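Local coordinates for envelope glycoprotein (Thogoto virus, PDB 5XEA) that probably attaches the virion to a host receptor and then drives fusion of the viral envelope with the host membrane, at residues R119-V123 against D139-G143; F150-W155 against F238-C244. The contacts are given in a common frame with arbitrary orientation. Residue numbers count along the deposited sequence, not the author numbering.

Contact 1. Residues R119-V123 against D139-G143; sequences RKELV and DWRCG
A strand edge can be paired by a short extended piece of loop, here through a single bridge. Both segments are extended and run roughly antiparallel, their end-to-end directions 153° apart; 139-143 belongs to strand 133-156, whereas 119-123 comes from the loop before it. K120 and C142 form the antiparallel hydrogen-bonded pair, with CA atoms 5.2 Å apart: K120 N donates to C142 O (3.1 Å) and C142 N to K120 O (2.9 Å). R141 CA also approaches K120 O at 3.1 Å, a CA-H...O contact. Beyond the bridge E121 CA lies 4.4 Å from R141 CA, and side chains take over.

The K120 chain, chi1 t and chi2 p, runs alongside the strand toward D139, so NZ reaches D139 OD1 (2.7 Å, a salt bridge) and W140 O (2.9 Å) while also bonding E121 O within its own segment. D139 points at the loop and uses its second oxygen as well: V123 N donates to D139 OD2 at 2.7 Å. R141, chi1 p, meets E121 in a two-pronged salt bridge, NE to OE1 at 2.9 Å and NH2 to OE2 at 3.2 Å, beside helix 421-437, where R141 NH2 also bonds S429 O. L122 CD2 packs on R141 CD at 3.8 Å.

Disulfide-linked to C89, C142 ties the strand to a further segment, and along its other edge D139, R141 and G143 bond strand 40-56. The arrangement is an antiparallel sheet edge extended by a loop segment through a single beta bridge and reinforced by salt bridges, in the β-rich ectodomain of a gp64-family fusogen.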
loop_
_atom_site.group_PDB
_atom_site.type_symbol
_atom_site.label_atom_id
_atom_site.label_comp_id
_atom_site.label_asym_id
_atom_site.label_seq_id
_atom_site.Cartn_x
_atom_site.Cartn_y
_atom_site.Cartn_z
ATOM N N ARG B 119 -11.746 -8.254 -33.099
ATOM C CA ARG B 119 -10.800 -9.188 -32.510
ATOM C C ARG B 119 -10.926 -10.509 -33.259
ATOM O O ARG B 119 -11.958 -10.808 -33.863
ATOM C CB ARG B 119 -11.056 -9.395 -31.017
ATOM C CG ARG B 119 -12.428 -9.963 -30.676
ATOM C CD ARG B 119 -12.753 -9.731 -29.208
ATOM N NE ARG B 119 -12.580 -8.327 -28.822
ATOM C CZ ARG B 119 -13.462 -7.366 -29.088
ATOM N NH1 ARG B 119 -14.573 -7.661 -29.755
ATOM N NH2 ARG B 119 -13.237 -6.114 -28.695
ATOM N N LYS B 120 -9.869 -11.310 -33.190
ATOM C CA LYS B 120 -9.863 -12.594 -33.881
ATOM C C LYS B 120 -8.971 -13.560 -33.118
ATOM O O LYS B 120 -7.839 -13.217 -32.777
ATOM C CB LYS B 120 -9.374 -12.416 -35.322
ATOM C CG LYS B 120 -9.061 -13.681 -36.092
ATOM C CD LYS B 120 -10.270 -14.188 -36.838
ATOM C CE LYS B 120 -9.912 -15.340 -37.774
ATOM N NZ LYS B 120 -9.330 -16.489 -37.024
ATOM N N GLU B 121 -9.477 -14.758 -32.851
ATOM C CA GLU B 121 -8.678 -15.820 -32.253
ATOM C C GLU B 121 -8.500 -16.954 -33.262
ATOM O O GLU B 121 -9.391 -17.231 -34.072
ATOM C CB GLU B 121 -9.323 -16.353 -30.972
ATOM C CG GLU B 121 -8.418 -17.310 -30.187
ATOM C CD GLU B 121 -7.058 -16.683 -29.824
ATOM O OE1 GLU B 121 -6.064 -16.978 -30.515
ATOM O OE2 GLU B 121 -6.979 -15.894 -28.849
ATOM N N LEU B 122 -7.339 -17.591 -33.222
ATOM C CA LEU B 122 -7.019 -18.638 -34.181
ATOM C C LEU B 122 -7.451 -19.989 -33.629
ATOM O O LEU B 122 -7.688 -20.140 -32.438
ATOM C CB LEU B 122 -5.522 -18.644 -34.511
ATOM C CG LEU B 122 -4.448 -18.888 -33.444
ATOM C CD1 LEU B 122 -4.269 -20.350 -33.053
ATOM C CD2 LEU B 122 -3.122 -18.315 -33.966
ATOM N N VAL B 123 -7.584 -20.959 -34.526
ATOM C CA VAL B 123 -7.808 -22.360 -34.193
ATOM C C VAL B 123 -6.528 -23.093 -34.549
ATOM O O VAL B 123 -5.960 -22.861 -35.618
ATOM C CB VAL B 123 -8.999 -22.952 -34.971
ATOM C CG1 VAL B 123 -9.241 -24.407 -34.563
ATOM C CG2 VAL B 123 -10.259 -22.138 -34.740
ATOM N N ASP B 139 -4.538 -20.147 -39.863
ATOM C CA ASP B 139 -5.512 -19.315 -39.160
ATOM C C ASP B 139 -4.771 -18.180 -38.472
ATOM O O ASP B 139 -3.541 -18.190 -38.335
ATOM C CB ASP B 139 -6.361 -20.131 -38.170
ATOM C CG ASP B 139 -7.678 -19.432 -37.799
ATOM O OD1 ASP B 139 -7.968 -18.337 -38.357
ATOM O OD2 ASP B 139 -8.408 -19.974 -36.937
ATOM N N TRP B 140 -5.532 -17.171 -38.064
ATOM C CA TRP B 140 -4.950 -15.926 -37.589
ATOM C C TRP B 140 -5.533 -15.550 -36.239
ATOM O O TRP B 140 -6.675 -15.888 -35.926
ATOM C CB TRP B 140 -5.200 -14.774 -38.593
ATOM C CG TRP B 140 -4.470 -14.964 -39.875
ATOM C CD1 TRP B 140 -4.840 -15.773 -40.921
ATOM C CD2 TRP B 140 -3.218 -14.380 -40.240
ATOM N NE1 TRP B 140 -3.904 -15.705 -41.921
ATOM C CE2 TRP B 140 -2.887 -14.875 -41.527
ATOM C CE3 TRP B 140 -2.341 -13.480 -39.611
ATOM C CZ2 TRP B 140 -1.722 -14.498 -42.197
ATOM C CZ3 TRP B 140 -1.185 -13.109 -40.266
ATOM C CH2 TRP B 140 -0.887 -13.616 -41.561
ATOM N N ARG B 141 -4.742 -14.819 -35.455
ATOM C CA ARG B 141 -5.251 -14.088 -34.302
ATOM C C ARG B 141 -4.778 -12.646 -34.411
ATOM O O ARG B 141 -3.697 -12.367 -34.943
ATOM C CB ARG B 141 -4.797 -14.680 -32.957
ATOM C CG ARG B 141 -3.315 -14.460 -32.646
ATOM C CD ARG B 141 -2.811 -15.415 -31.562
ATOM N NE ARG B 141 -3.650 -15.316 -30.362
ATOM C CZ ARG B 141 -3.319 -14.648 -29.259
ATOM N NH1 ARG B 141 -2.161 -14.011 -29.177
ATOM N NH2 ARG B 141 -4.151 -14.619 -28.227
ATOM N N CYS B 142 -5.602 -11.734 -33.914
ATOM C CA CYS B 142 -5.174 -10.345 -33.825
ATOM C C CYS B 142 -6.028 -9.639 -32.787
ATOM O O CYS B 142 -7.115 -10.103 -32.428
ATOM C CB CYS B 142 -5.258 -9.644 -35.185
ATOM S SG CYS B 142 -6.925 -9.576 -35.871
ATOM N N GLY B 143 -5.525 -8.517 -32.306
ATOM C CA GLY B 143 -6.253 -7.761 -31.305
ATOM C C GLY B 143 -5.595 -6.416 -31.107
ATOM O O GLY B 143 -4.426 -6.217 -31.458
#

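Contact 2. Residues F150-W155 against F238-C244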
loop_
_atom_site.group_PDB
_atom_site.type_symbol
_atom_site.label_atom_id
_atom_site.label_comp_id
_atom_site.label_asym_id
_atom_site.label_seq_id
_atom_site.Cartn_x
_atom_site.Cartn_y
_atom_site.Cartn_z
ATOM N N PHE B 150 -0.784 5.943 -16.823
ATOM C CA PHE B 150 -0.156 7.075 -16.149
ATOM C C PHE B 150 1.336 7.107 -16.472
ATOM O O PHE B 150 1.907 6.144 -17.001
ATOM C CB PHE B 150 -0.374 7.025 -14.626
ATOM C CG PHE B 150 0.228 5.802 -13.942
ATOM C CD1 PHE B 150 1.556 5.788 -13.542
ATOM C CD2 PHE B 150 -0.556 4.692 -13.674
ATOM C CE1 PHE B 150 2.087 4.671 -12.905
ATOM C CE2 PHE B 150 -0.043 3.590 -13.038
ATOM C CZ PHE B 150 1.275 3.571 -12.653
ATOM N N PHE B 151 1.974 8.232 -16.150
ATOM C CA PHE B 151 3.378 8.419 -16.479
ATOM C C PHE B 151 4.006 9.311 -15.417
ATOM O O PHE B 151 3.324 9.818 -14.528
ATOM C CB PHE B 151 3.539 9.018 -17.885
ATOM C CG PHE B 151 2.916 10.393 -18.034
ATOM C CD1 PHE B 151 3.658 11.536 -17.787
ATOM C CD2 PHE B 151 1.586 10.529 -18.389
ATOM C CE1 PHE B 151 3.078 12.804 -17.906
ATOM C CE2 PHE B 151 0.998 11.771 -18.510
ATOM C CZ PHE B 151 1.746 12.918 -18.262
ATOM N N ASN B 152 5.328 9.459 -15.498
ATOM C CA ASN B 152 6.074 10.423 -14.710
ATOM C C ASN B 152 6.686 11.465 -15.636
ATOM O O ASN B 152 6.807 11.250 -16.847
ATOM C CB ASN B 152 7.201 9.760 -13.906
ATOM C CG ASN B 152 6.690 8.967 -12.714
ATOM O OD1 ASN B 152 5.619 9.250 -12.159
ATOM N ND2 ASN B 152 7.466 7.971 -12.306
ATOM N N LEU B 153 7.071 12.600 -15.055
ATOM C CA LEU B 153 8.008 13.502 -15.707
ATOM C C LEU B 153 9.382 13.303 -15.088
ATOM O O LEU B 153 9.510 12.797 -13.975
ATOM C CB LEU B 153 7.575 14.966 -15.576
ATOM C CG LEU B 153 6.333 15.455 -16.328
ATOM C CD1 LEU B 153 6.181 16.976 -16.114
ATOM C CD2 LEU B 153 6.376 15.091 -17.811
ATOM N N GLN B 154 10.415 13.710 -15.816
ATOM C CA GLN B 154 11.769 13.425 -15.370
ATOM C C GLN B 154 12.740 14.379 -16.043
ATOM O O GLN B 154 12.600 14.684 -17.232
ATOM C CB GLN B 154 12.145 11.966 -15.677
ATOM C CG GLN B 154 13.538 11.572 -15.222
ATOM C CD GLN B 154 13.784 10.068 -15.313
ATOM O OE1 GLN B 154 12.955 9.257 -14.881
ATOM N NE2 GLN B 154 14.927 9.689 -15.877
ATOM N N TRP B 155 13.724 14.837 -15.278
ATOM C CA TRP B 155 14.798 15.658 -15.814
ATOM C C TRP B 155 15.802 14.767 -16.523
ATOM O O TRP B 155 16.359 13.853 -15.907
ATOM C CB TRP B 155 15.511 16.426 -14.708
ATOM C CG TRP B 155 14.785 17.596 -14.146
ATOM C CD1 TRP B 155 14.153 17.651 -12.955
ATOM C CD2 TRP B 155 14.678 18.905 -14.719
ATOM N NE1 TRP B 155 13.625 18.893 -12.753
ATOM C CE2 TRP B 155 13.936 19.688 -13.822
ATOM C CE3 TRP B 155 15.129 19.486 -15.912
ATOM C CZ2 TRP B 155 13.634 21.036 -14.067
ATOM C CZ3 TRP B 155 14.822 20.817 -16.160
ATOM C CH2 TRP B 155 14.081 21.574 -15.243
ATOM N N PHE B 238 14.491 18.447 -9.581
ATOM C CA PHE B 238 13.774 17.420 -8.843
ATOM C C PHE B 238 12.430 17.153 -9.508
ATOM O O PHE B 238 11.783 18.077 -10.003
ATOM C CB PHE B 238 13.604 17.893 -7.384
ATOM C CG PHE B 238 12.872 16.933 -6.511
ATOM C CD1 PHE B 238 13.516 15.819 -5.988
ATOM C CD2 PHE B 238 11.543 17.148 -6.197
ATOM C CE1 PHE B 238 12.839 14.913 -5.179
ATOM C CE2 PHE B 238 10.858 16.253 -5.389
ATOM C CZ PHE B 238 11.508 15.127 -4.881
ATOM N N CYS B 239 12.009 15.890 -9.529
ATOM C CA CYS B 239 10.699 15.557 -10.067
ATOM C C CYS B 239 9.931 14.701 -9.072
ATOM O O CYS B 239 10.516 13.948 -8.286
ATOM C CB CYS B 239 10.795 14.834 -11.431
ATOM S SG CYS B 239 11.679 15.768 -12.726
ATOM N N HIS B 240 8.609 14.853 -9.094
ATOM C CA HIS B 240 7.721 13.990 -8.330
ATOM C C HIS B 240 6.503 13.693 -9.191
ATOM O O HIS B 240 5.724 14.599 -9.497
ATOM C CB HIS B 240 7.310 14.613 -6.994
ATOM C CG HIS B 240 6.411 13.733 -6.196
ATOM N ND1 HIS B 240 5.044 13.908 -6.155
ATOM C CD2 HIS B 240 6.674 12.635 -5.450
ATOM C CE1 HIS B 240 4.504 12.970 -5.398
ATOM N NE2 HIS B 240 5.470 12.180 -4.965
ATOM N N GLN B 241 6.349 12.421 -9.580
ATOM C CA GLN B 241 5.247 11.979 -10.428
ATOM C C GLN B 241 5.088 12.876 -11.648
ATOM O O GLN B 241 6.019 12.987 -12.452
ATOM C CB GLN B 241 3.960 11.886 -9.598
ATOM C CG GLN B 241 4.147 10.860 -8.455
ATOM C CD GLN B 241 2.872 10.386 -7.789
ATOM O OE1 GLN B 241 1.804 10.969 -7.962
ATOM N NE2 GLN B 241 2.983 9.295 -7.022
ATOM N N TYR B 242 3.933 13.525 -11.791
ATOM C CA TYR B 242 3.604 14.339 -12.962
ATOM C C TYR B 242 4.253 15.722 -12.977
ATOM O O TYR B 242 3.917 16.512 -13.861
ATOM C CB TYR B 242 2.087 14.537 -13.072
ATOM C CG TYR B 242 1.301 13.263 -13.109
ATOM C CD1 TYR B 242 1.335 12.427 -14.229
ATOM C CD2 TYR B 242 0.508 12.893 -12.031
ATOM C CE1 TYR B 242 0.597 11.236 -14.268
ATOM C CE2 TYR B 242 -0.227 11.722 -12.055
ATOM C CZ TYR B 242 -0.180 10.896 -13.169
ATOM O OH TYR B 242 -0.925 9.742 -13.160
ATOM N N ALA B 243 5.134 16.062 -12.037
ATOM C CA ALA B 243 5.676 17.415 -11.947
ATOM C C ALA B 243 7.190 17.374 -11.808
ATOM O O ALA B 243 7.735 16.521 -11.096
ATOM C CB ALA B 243 5.082 18.179 -10.758
ATOM N N CYS B 244 7.870 18.284 -12.500
ATOM C CA CYS B 244 9.285 18.524 -12.268
ATOM C C CYS B 244 9.481 19.938 -11.743
ATOM O O CYS B 244 8.734 20.857 -12.088
ATOM C CB CYS B 244 10.119 18.326 -13.523
ATOM S SG CYS B 244 10.290 16.576 -13.989
#
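Side chains rather than a ladder of backbone bonds hold this hairpin against segment 150-155. Strands 152-155 and 238-240 run antiparallel, at 173° with their axes 6.5 Å apart, yet a single main-chain bond, L153 N to Q241 O at 2.8 Å, joins the two segments, its acceptor lying in the turn just past strand 238-240. L153, chi1 m and chi2 t, points into the hairpin, its CB 3.5 Å from C244 SG.

C239 and C244, both chi1 m, direct their disulfide (SG to SG 2.0 Å) at the strand and against W155. C244 SG sits over the indole face, 4.4 Å from the centroid of its five-membered ring; C239 SG approaches obliquely at 3.9 Å. W155 NE1 bonds Y245 O and, weakly, F238 O (3.4 Å).

At the turn, Y242 (chi1 m), its CB directed away, brings its ring edge back to the face of F151 (chi1 p; centroids 5.3 Å apart, planes at 79°), while Y242 OH nears F150 CB at 3.1 Å. N152 OD1 bonds R414, which makes a cation-pi contact with Y242.

H240 to A243 form a type II' turn, making this a two-residue β-hairpin whose cross-strand disulfide occupies the adjacent non-hydrogen-bonded pair.

Overall arrangement
One long strand, 133-156, can serve distant neighbourhoods, and these two contacts illustrate it. Contact 1 draws on its earlier part and contact 2 on its end; their centres are 38 Å apart and their nearest atoms about 19 Å, so they do not touch, and what they share is strand 133-156. Contact 1 is local, with 15 residues between its segments, and its centre lies about 36 Å from the centre of the chain. Contact 2 joins segments 83 residues apart near the middle of the chain, bringing an edge hairpin of the six-stranded sheet against strand 133-156. Here W155 touches a GlcNAc, probably carried by N246, and Q241 packs on A287 of a second subunit.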